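Long-range contacts in beta-agarase D (Zobellia galactanivorans, PDB 4ASM), which cleaves the beta-1,4-linkages of agarose at random, as a secreted family GH16 endo-hydrolase that retains the anomeric configuration and needs at least four consecutive agarose units: residues F35-N40 / V84-G89; M54-K59 / G121-K126; N90-A95 / D348-V353. All blocks are in the same frame, centred on the assembly; numbering follows the deposited sequence.

Contact 1: F35-N40 / V84-G89; sequences FNYTFN and VAVSGG. With CA (calcium ion), chain B.
With CG1 of V86 anti to its backbone N (chi1 -177°) and CG of Y37 held between its own backbone N and carbonyl carbon (chi1 53°), the valine methyl comes to lie over one face of the tyrosine ring, a CH-pi contact with CG1 3.9 Å from the ring centroid. It ties the loop 35-40 to strand 84-87 in the jelly-roll catalytic domain of this GH16 enzyme, at the calcium site, to which both segments give a ligand. The same CG1 touches F35 CB, and V86 CB meets F39 CB at 3.9 Å, which sets the valine among three aromatic residues. The Y37 hydroxyl itself is bonded to D33.

V86 and F39 make a single antiparallel hydrogen-bonded bridge, F39 N to V86 O at 2.8 Å and V86 N to F39 O at 2.9 Å. Past the bridge, the F39 ring turns an edge to V84 CG1, 4.0 Å from CE2, and stacks on F48. By similarity, residues 84-89 belong to the substrate-binding run.

At the other end a water does the joining: it donates to F35 O and Y37 O and accepts from G89 N. Calcium then clamps the two segments, D9, D34 and D354 completing its protein ligands, with N36 OD1 at 2.5 Å and G89 O at 2.4 Å from the ion.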
loop_
_atom_site.group_PDB
_atom_site.type_symbol
_atom_site.label_atom_id
_atom_site.label_comp_id
_atom_site.label_asym_id
_atom_site.label_seq_id
_atom_site.Cartn_x
_atom_site.Cartn_y
_atom_site.Cartn_z
ATOM N N PHE A 35 10.172 7.145 14.879
ATOM C CA PHE A 35 10.276 5.830 15.540
ATOM C C PHE A 35 11.568 5.599 16.328
ATOM O O PHE A 35 12.133 4.511 16.278
ATOM C CB PHE A 35 10.122 4.694 14.507
ATOM C CG PHE A 35 8.767 4.655 13.833
ATOM C CD1 PHE A 35 7.625 4.446 14.593
ATOM C CD2 PHE A 35 8.636 4.774 12.440
ATOM C CE1 PHE A 35 6.369 4.384 13.997
ATOM C CE2 PHE A 35 7.375 4.703 11.836
ATOM C CZ PHE A 35 6.250 4.517 12.606
ATOM N N ASN A 36 11.997 6.598 17.102
ATOM C CA ASN A 36 13.295 6.483 17.790
ATOM C C ASN A 36 13.185 6.169 19.287
ATOM O O ASN A 36 14.193 6.058 20.007
ATOM C CB ASN A 36 14.161 7.695 17.462
ATOM C CG ASN A 36 14.565 7.720 15.988
ATOM O OD1 ASN A 36 14.619 6.660 15.329
ATOM N ND2 ASN A 36 14.822 8.906 15.457
ATOM N N TYR A 37 11.954 5.931 19.702
ATOM C CA TYR A 37 11.595 5.630 21.072
ATOM C C TYR A 37 11.441 4.127 21.252
ATOM O O TYR A 37 11.631 3.347 20.302
ATOM C CB TYR A 37 10.291 6.370 21.412
ATOM C CG TYR A 37 9.143 6.118 20.437
ATOM C CD1 TYR A 37 9.012 6.879 19.270
ATOM C CD2 TYR A 37 8.205 5.124 20.691
ATOM C CE1 TYR A 37 7.958 6.639 18.376
ATOM C CE2 TYR A 37 7.174 4.869 19.803
ATOM C CZ TYR A 37 7.053 5.643 18.664
ATOM O OH TYR A 37 6.006 5.386 17.795
ATOM N N THR A 38 11.104 3.715 22.472
ATOM C CA THR A 38 10.840 2.325 22.774
ATOM C C THR A 38 9.348 2.106 22.951
ATOM O O THR A 38 8.687 2.834 23.694
ATOM C CB THR A 38 11.633 1.863 24.037
ATOM O OG1 THR A 38 13.035 1.926 23.749
ATOM C CG2 THR A 38 11.261 0.433 24.433
ATOM N N PHE A 39 8.812 1.140 22.206
ATOM C CA PHE A 39 7.498 0.594 22.460
ATOM C C PHE A 39 7.678 -0.918 22.475
ATOM O O PHE A 39 7.970 -1.523 21.435
ATOM C CB PHE A 39 6.482 1.019 21.388
ATOM C CG PHE A 39 5.193 0.238 21.446
ATOM C CD1 PHE A 39 4.436 0.199 22.610
ATOM C CD2 PHE A 39 4.745 -0.474 20.335
ATOM C CE1 PHE A 39 3.261 -0.539 22.684
ATOM C CE2 PHE A 39 3.579 -1.233 20.392
ATOM C CZ PHE A 39 2.822 -1.260 21.575
ATOM N N ASN A 40 7.557 -1.530 23.649
ATOM C CA ASN A 40 7.684 -2.975 23.742
ATOM C C ASN A 40 6.379 -3.651 23.334
ATOM O O ASN A 40 5.296 -3.153 23.660
ATOM C CB ASN A 40 8.133 -3.434 25.139
ATOM C CG ASN A 40 9.593 -3.112 25.418
ATOM O OD1 ASN A 40 9.882 -2.152 26.129
ATOM N ND2 ASN A 40 10.517 -3.902 24.855
ATOM N N VAL A 84 4.026 -6.038 16.835
ATOM C CA VAL A 84 4.298 -4.627 16.586
ATOM C C VAL A 84 5.188 -4.152 17.721
ATOM O O VAL A 84 4.891 -4.406 18.883
ATOM C CB VAL A 84 2.988 -3.791 16.672
ATOM C CG1 VAL A 84 3.296 -2.303 16.553
ATOM C CG2 VAL A 84 1.970 -4.236 15.610
ATOM N N ALA A 85 6.293 -3.501 17.377
ATOM C CA ALA A 85 7.148 -2.869 18.398
ATOM C C ALA A 85 7.869 -1.674 17.781
ATOM O O ALA A 85 7.944 -1.531 16.555
ATOM C CB ALA A 85 8.160 -3.870 18.922
ATOM N N VAL A 86 8.395 -0.798 18.634
ATOM C CA VAL A 86 9.285 0.251 18.157
ATOM C C VAL A 86 10.555 0.102 18.973
ATOM O O VAL A 86 10.491 0.063 20.202
ATOM C CB VAL A 86 8.672 1.670 18.288
ATOM C CG1 VAL A 86 9.594 2.744 17.705
ATOM C CG2 VAL A 86 7.315 1.699 17.584
ATOM N N SER A 87 11.691 -0.015 18.282
ATOM C CA SER A 87 13.001 -0.156 18.939
ATOM C C SER A 87 14.115 -0.063 17.926
ATOM O O SER A 87 13.919 -0.351 16.743
ATOM C CB SER A 87 13.118 -1.471 19.730
ATOM O OG SER A 87 12.979 -2.582 18.870
ATOM N N GLY A 88 15.286 0.395 18.378
ATOM C CA GLY A 88 16.467 0.427 17.504
ATOM C C GLY A 88 16.350 1.450 16.397
ATOM O O GLY A 88 17.079 1.391 15.402
ATOM N N GLY A 89 15.433 2.399 16.567
ATOM C CA GLY A 89 15.211 3.451 15.583
ATOM C C GLY A 89 14.146 3.133 14.533
ATOM O O GLY A 89 13.902 3.933 13.649
HETATM CA CA CA B . 14.145 6.168 12.936
HETATM O O HOH W 1 13.308 2.934 18.247
HETATM O O HOH W 2 16.491 5.697 13.339
#

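Contact 2: M54-K59 / G121-K126; sequences MKWYNK and GCITNK
M54 opens the contact by laying CB against K126 CE, at 3.8 Å. Next, the carbonyl O of K55 takes the K126 backbone N-H at 2.8 Å, the donor standing well above the carbonyl plane, while the K55 ammonium goes elsewhere, to S32 O and A30 O. K55 and W56 both face F48 on strand 47-48, a classic beta bulge.

W56 pairs with N125 at a non-hydrogen-bonded position. CG lies anti to the carbonyl carbon (chi1 -52°), and the indole is clasped between I123 and N125, two residues apart on the opposing strand: I123 CD1 comes over one face, 3.3 Å from CE3, and N125 CB over the opposite face as a CH-pi contact. W56 NE1 is hydrogen-bonded to D33.

Y57 and T124 form the hydrogen-bonded pair, Y57 N to T124 O at 2.9 Å and T124 N to Y57 O at 3.1 Å, both donors lying nearly along the C=O axis. The two side chains run side by side, T124 CB over the phenol face 3.9 Å from the centroid, and K126 CD sits at the ring edge, 3.6 Å from CD1. An alanine in place of Y57 would probably open a gap beside T124 and K126 and leave the backbone N-H of N62 without the hydroxyl it bonds.

N58 turns its amide to V46 N and N44 O. At K59 the carbonyl O receives T124 OG1 at 2.8 Å, in the carbonyl plane.

T124 and K126 thus each play two roles. The threonine gives carbon to the ring and its hydroxyl to K59 O; the lysine gives methylenes to Y57 and M54, and its charge is met by D47, so strand 56-57 is joined to strand 112-125 by both polar and apolar chemistry.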
loop_
_atom_site.group_PDB
_atom_site.type_symbol
_atom_site.label_atom_id
_atom_site.label_comp_id
_atom_site.label_asym_id
_atom_site.label_seq_id
_atom_site.Cartn_x
_atom_site.Cartn_y
_atom_site.Cartn_z
ATOM N N MET A 54 0.383 9.877 21.704
ATOM C CA MET A 54 -0.282 8.719 21.138
ATOM C C MET A 54 -0.311 8.975 19.646
ATOM O O MET A 54 -1.100 9.793 19.175
ATOM C CB MET A 54 -1.714 8.620 21.646
ATOM C CG MET A 54 -1.852 8.604 23.141
ATOM S SD MET A 54 -3.496 9.190 23.628
ATOM C CE MET A 54 -3.536 8.525 25.301
ATOM N N LYS A 55 0.545 8.291 18.892
ATOM C CA LYS A 55 0.545 8.475 17.447
ATOM C C LYS A 55 -0.080 7.303 16.703
ATOM O O LYS A 55 -0.511 7.471 15.569
ATOM C CB LYS A 55 1.974 8.661 16.936
ATOM C CG LYS A 55 2.584 9.990 17.302
ATOM C CD LYS A 55 3.948 10.151 16.678
ATOM C CE LYS A 55 4.567 11.485 17.070
ATOM N NZ LYS A 55 4.009 12.568 16.217
ATOM N N TRP A 56 -0.070 6.127 17.315
ATOM C CA TRP A 56 -0.546 4.905 16.687
ATOM C C TRP A 56 -1.297 4.052 17.683
ATOM O O TRP A 56 -1.127 4.219 18.901
ATOM C CB TRP A 56 0.632 4.045 16.182
ATOM C CG TRP A 56 1.619 4.758 15.317
ATOM C CD1 TRP A 56 2.706 5.453 15.730
ATOM C CD2 TRP A 56 1.614 4.833 13.882
ATOM N NE1 TRP A 56 3.387 5.962 14.658
ATOM C CE2 TRP A 56 2.735 5.607 13.506
ATOM C CE3 TRP A 56 0.781 4.304 12.875
ATOM C CZ2 TRP A 56 3.045 5.893 12.162
ATOM C CZ3 TRP A 56 1.080 4.587 11.542
ATOM C CH2 TRP A 56 2.213 5.374 11.191
ATOM N N TYR A 57 -2.084 3.112 17.178
ATOM C CA TYR A 57 -2.475 1.940 17.968
ATOM C C TYR A 57 -2.151 0.655 17.208
ATOM O O TYR A 57 -2.079 0.646 15.966
ATOM C CB TYR A 57 -3.928 1.987 18.468
ATOM C CG TYR A 57 -4.984 2.267 17.432
ATOM C CD1 TYR A 57 -5.369 3.570 17.142
ATOM C CD2 TYR A 57 -5.621 1.226 16.754
ATOM C CE1 TYR A 57 -6.363 3.835 16.202
ATOM C CE2 TYR A 57 -6.612 1.482 15.811
ATOM C CZ TYR A 57 -6.972 2.785 15.539
ATOM O OH TYR A 57 -7.956 3.031 14.594
ATOM N N ASN A 58 -1.941 -0.420 17.966
ATOM C CA ASN A 58 -1.435 -1.682 17.429
ATOM C C ASN A 58 -2.524 -2.599 16.887
ATOM O O ASN A 58 -2.474 -3.832 17.072
ATOM C CB ASN A 58 -0.533 -2.402 18.457
ATOM C CG ASN A 58 -1.262 -2.745 19.761
ATOM O OD1 ASN A 58 -2.381 -2.272 20.015
ATOM N ND2 ASN A 58 -0.624 -3.576 20.593
ATOM N N LYS A 59 -3.478 -2.004 16.167
ATOM C CA LYS A 59 -4.570 -2.764 15.595
ATOM C C LYS A 59 -5.003 -2.146 14.269
ATOM O O LYS A 59 -4.757 -0.976 14.025
ATOM C CB LYS A 59 -5.746 -2.813 16.606
ATOM C CG LYS A 59 -6.915 -3.697 16.212
ATOM C CD LYS A 59 -7.883 -3.780 17.400
ATOM C CE LYS A 59 -9.118 -4.586 17.040
ATOM N NZ LYS A 59 -9.894 -4.944 18.276
ATOM N N GLY A 121 1.653 -8.243 12.248
ATOM C CA GLY A 121 1.246 -6.995 12.884
ATOM C C GLY A 121 0.495 -6.056 11.940
ATOM O O GLY A 121 0.623 -6.138 10.711
ATOM N N CYS A 122 -0.264 -5.142 12.533
ATOM C CA CYS A 122 -1.023 -4.142 11.796
ATOM C C CYS A 122 -1.215 -2.966 12.726
ATOM O O CYS A 122 -1.627 -3.167 13.875
ATOM C CB CYS A 122 -2.388 -4.709 11.387
ATOM S SG CYS A 122 -3.346 -3.615 10.311
ATOM N N ILE A 123 -0.919 -1.759 12.247
ATOM C CA ILE A 123 -1.113 -0.562 13.056
ATOM C C ILE A 123 -1.879 0.487 12.287
ATOM O O ILE A 123 -1.859 0.507 11.051
ATOM C CB ILE A 123 0.233 0.032 13.565
ATOM C CG1 ILE A 123 1.019 0.667 12.419
ATOM C CG2 ILE A 123 1.046 -1.042 14.276
ATOM C CD1 ILE A 123 2.318 1.339 12.897
ATOM N N THR A 124 -2.499 1.404 13.036
ATOM C CA THR A 124 -3.221 2.548 12.477
ATOM C C THR A 124 -2.733 3.836 13.162
ATOM O O THR A 124 -2.578 3.862 14.391
ATOM C CB THR A 124 -4.710 2.400 12.787
ATOM O OG1 THR A 124 -5.200 1.173 12.223
ATOM C CG2 THR A 124 -5.503 3.543 12.194
ATOM N N ASN A 125 -2.482 4.877 12.378
ATOM C CA ASN A 125 -2.107 6.197 12.886
ATOM C C ASN A 125 -3.324 6.928 13.431
ATOM O O ASN A 125 -4.433 6.807 12.885
ATOM C CB ASN A 125 -1.402 6.988 11.755
ATOM C CG ASN A 125 -0.587 8.167 12.250
ATOM O OD1 ASN A 125 0.636 8.244 12.020
ATOM N ND2 ASN A 125 -1.239 9.094 12.880
ATOM N N LYS A 126 -3.130 7.664 14.532
ATOM C CA LYS A 126 -4.271 8.338 15.177
ATOM C C LYS A 126 -4.669 9.641 14.480
ATOM O O LYS A 126 -5.689 10.238 14.832
ATOM C CB LYS A 126 -3.943 8.609 16.641
ATOM C CG LYS A 126 -3.706 7.321 17.391
ATOM C CD LYS A 126 -4.890 6.942 18.215
ATOM C CE LYS A 126 -4.716 7.400 19.625
ATOM N NZ LYS A 126 -5.941 7.055 20.385
#

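Contact 3: N90-A95 / D348-V353; sequences NLNIWA and DNNLLV
L91 with V353 and I93 with L351 are the hydrogen-bonded pairs of an antiparallel ladder, N92 with L352 and W94 with N350 the non-hydrogen-bonded ones, the two strands running 163° apart. The tightest rungs are L91 N to V353 O and L351 N to I93 O, each 2.8 Å; A95 N to N349 O extends the pairing one residue ahead of the start of strand 350-362.

One face holds N92, W94, N350 and L352. With CG anti to its backbone N (chi1 -174°), N350 reaches diagonally across the ladder, and its ND2 gives a hydrogen bond of 2.9 Å to N92 OD1. The acceptor lies in the amide plane of N350, while the donor is tilted from the carbonyl plane of N92; the two amide planes are turned 39° to each other. L352 CD2 packs 3.3 Å from the same N92 OD1. The other end of the N92 amide makes a weak bond to N90 O, so this side chain is held firmly at OD1 and only weakly at ND2. W94 lies alongside N350, indole and amide almost perpendicular; its CB is 3.2 Å from N349 O, and its ring stacks on H83 and meets F346 edge-to-face.

The opposite face is apolar: L91 and V353 lie side by side, CB to CB 4.1 Å. Near the calcium end a water donates to N90 OD1 at 3.0 Å and, weakly, to L352 O; N90 is a substrate-binding residue by similarity.

In the jelly roll, L91, I93 and L351 pack on I323 of strand 320-326, while L351 and V353 also touch V139 of strand 133-140. Backbone bonds continue the sheet from N92 to A85, from W94 to G121 and from L352 to K140, and N349 ND2 holds E342 O on the short helix 340-343.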
loop_
_atom_site.group_PDB
_atom_site.type_symbol
_atom_site.label_atom_id
_atom_site.label_comp_id
_atom_site.label_asym_id
_atom_site.label_seq_id
_atom_site.Cartn_x
_atom_site.Cartn_y
_atom_site.Cartn_z
ATOM N N ASN A 90 13.521 1.970 14.648
ATOM C CA ASN A 90 12.544 1.536 13.642
ATOM C C ASN A 90 11.247 1.074 14.268
ATOM O O ASN A 90 11.251 0.449 15.337
ATOM C CB ASN A 90 13.070 0.327 12.844
ATOM C CG ASN A 90 14.351 0.607 12.089
ATOM O OD1 ASN A 90 14.383 1.423 11.164
ATOM N ND2 ASN A 90 15.422 -0.109 12.460
ATOM N N LEU A 91 10.141 1.311 13.557
ATOM C CA LEU A 91 8.959 0.481 13.742
ATOM C C LEU A 91 9.290 -0.937 13.245
ATOM O O LEU A 91 9.847 -1.094 12.146
ATOM C CB LEU A 91 7.798 1.061 12.927
ATOM C CG LEU A 91 6.514 0.240 12.818
ATOM C CD1 LEU A 91 5.747 0.142 14.161
ATOM C CD2 LEU A 91 5.625 0.787 11.701
ATOM N N ASN A 92 8.939 -1.944 14.040
ATOM C CA ASN A 92 9.104 -3.345 13.677
ATOM C C ASN A 92 7.704 -3.938 13.565
ATOM O O ASN A 92 6.922 -3.854 14.512
ATOM C CB ASN A 92 9.839 -4.124 14.790
ATOM C CG ASN A 92 11.345 -3.811 14.879
ATOM O OD1 ASN A 92 12.164 -4.720 14.765
ATOM N ND2 ASN A 92 11.702 -2.552 15.125
ATOM N N ILE A 93 7.378 -4.516 12.407
ATOM C CA ILE A 93 6.123 -5.263 12.246
ATOM C C ILE A 93 6.494 -6.579 11.600
ATOM O O ILE A 93 7.052 -6.589 10.508
ATOM C CB ILE A 93 5.098 -4.484 11.386
ATOM C CG1 ILE A 93 4.572 -3.301 12.189
ATOM C CG2 ILE A 93 3.898 -5.379 11.014
ATOM C CD1 ILE A 93 3.556 -2.432 11.445
ATOM N N TRP A 94 6.202 -7.689 12.266
ATOM C CA TRP A 94 6.672 -8.972 11.759
ATOM C C TRP A 94 5.577 -10.000 11.613
ATOM O O TRP A 94 4.419 -9.753 11.955
ATOM C CB TRP A 94 7.811 -9.512 12.633
ATOM C CG TRP A 94 7.463 -9.836 14.041
ATOM C CD1 TRP A 94 7.151 -11.067 14.537
ATOM C CD2 TRP A 94 7.438 -8.930 15.148
ATOM N NE1 TRP A 94 6.935 -10.993 15.901
ATOM C CE2 TRP A 94 7.099 -9.688 16.296
ATOM C CE3 TRP A 94 7.676 -7.552 15.287
ATOM C CZ2 TRP A 94 6.968 -9.112 17.560
ATOM C CZ3 TRP A 94 7.535 -6.974 16.560
ATOM C CH2 TRP A 94 7.192 -7.765 17.674
ATOM N N ALA A 95 5.976 -11.149 11.074
ATOM C CA ALA A 95 5.096 -12.278 10.889
ATOM C C ALA A 95 5.697 -13.496 11.560
ATOM O O ALA A 95 6.927 -13.598 11.679
ATOM C CB ALA A 95 4.927 -12.536 9.400
ATOM N N ASP A 348 14.269 -11.858 8.046
ATOM C CA ASP A 348 13.632 -11.846 6.734
ATOM C C ASP A 348 12.142 -11.603 6.814
ATOM O O ASP A 348 11.523 -11.276 5.783
ATOM C CB ASP A 348 13.859 -13.177 6.000
ATOM C CG ASP A 348 15.262 -13.321 5.461
ATOM O OD1 ASP A 348 15.943 -12.297 5.263
ATOM O OD2 ASP A 348 15.667 -14.480 5.210
ATOM N N ASN A 349 11.594 -11.748 8.022
ATOM C CA ASN A 349 10.163 -11.686 8.259
ATOM C C ASN A 349 9.712 -10.530 9.126
ATOM O O ASN A 349 8.641 -10.592 9.736
ATOM C CB ASN A 349 9.702 -13.001 8.857
ATOM C CG ASN A 349 9.873 -14.133 7.883
ATOM O OD1 ASN A 349 9.156 -14.188 6.883
ATOM N ND2 ASN A 349 10.853 -14.989 8.123
ATOM N N ASN A 350 10.524 -9.476 9.144
ATOM C CA ASN A 350 10.306 -8.325 10.009
ATOM C C ASN A 350 10.466 -7.044 9.213
ATOM O O ASN A 350 11.565 -6.673 8.808
ATOM C CB ASN A 350 11.290 -8.357 11.181
ATOM C CG ASN A 350 11.032 -7.279 12.200
ATOM O OD1 ASN A 350 9.938 -6.734 12.301
ATOM N ND2 ASN A 350 12.054 -6.974 12.995
ATOM N N LEU A 351 9.342 -6.368 8.996
ATOM C CA LEU A 351 9.323 -5.105 8.270
ATOM C C LEU A 351 9.863 -4.000 9.172
ATOM O O LEU A 351 9.396 -3.859 10.286
ATOM C CB LEU A 351 7.876 -4.808 7.853
ATOM C CG LEU A 351 7.653 -3.527 7.057
ATOM C CD1 LEU A 351 8.219 -3.618 5.656
ATOM C CD2 LEU A 351 6.161 -3.221 6.992
ATOM N N LEU A 352 10.827 -3.211 8.679
ATOM C CA LEU A 352 11.422 -2.121 9.480
ATOM C C LEU A 352 11.130 -0.788 8.839
ATOM O O LEU A 352 11.537 -0.548 7.699
ATOM C CB LEU A 352 12.948 -2.291 9.579
ATOM C CG LEU A 352 13.465 -3.550 10.275
ATOM C CD1 LEU A 352 14.980 -3.527 10.298
ATOM C CD2 LEU A 352 12.915 -3.708 11.686
ATOM N N VAL A 353 10.422 0.088 9.557
ATOM C CA VAL A 353 10.188 1.441 9.067
ATOM C C VAL A 353 10.994 2.421 9.928
ATOM O O VAL A 353 10.752 2.603 11.124
ATOM C CB VAL A 353 8.690 1.829 9.042
ATOM C CG1 VAL A 353 8.504 3.228 8.457
ATOM C CG2 VAL A 353 7.856 0.782 8.242
HETATM O O HOH W 3 14.368 0.798 8.216
#

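In the fold
From the N terminus, the loop 35-40 is closed first, by contact 1 with 84-89. Before that closure residues 54-59 have gone by, and they wait for 121-126, so contacts 1 and 2 cross; they meet where F35 packs on W56 and V84 on I123. Contact 3 starts directly after contact 1 closes: strand 90-96 follows strand 84-87, probably bonded to it from N92 N to A85 O, and its partner comes only with 348-353, late in the chain. It therefore crosses contact 2, whose 121-126 falls inside its span. Together they tie the N-terminal loops and the calcium site to strands 90-96, 112-125 and 350-362 of the jelly roll.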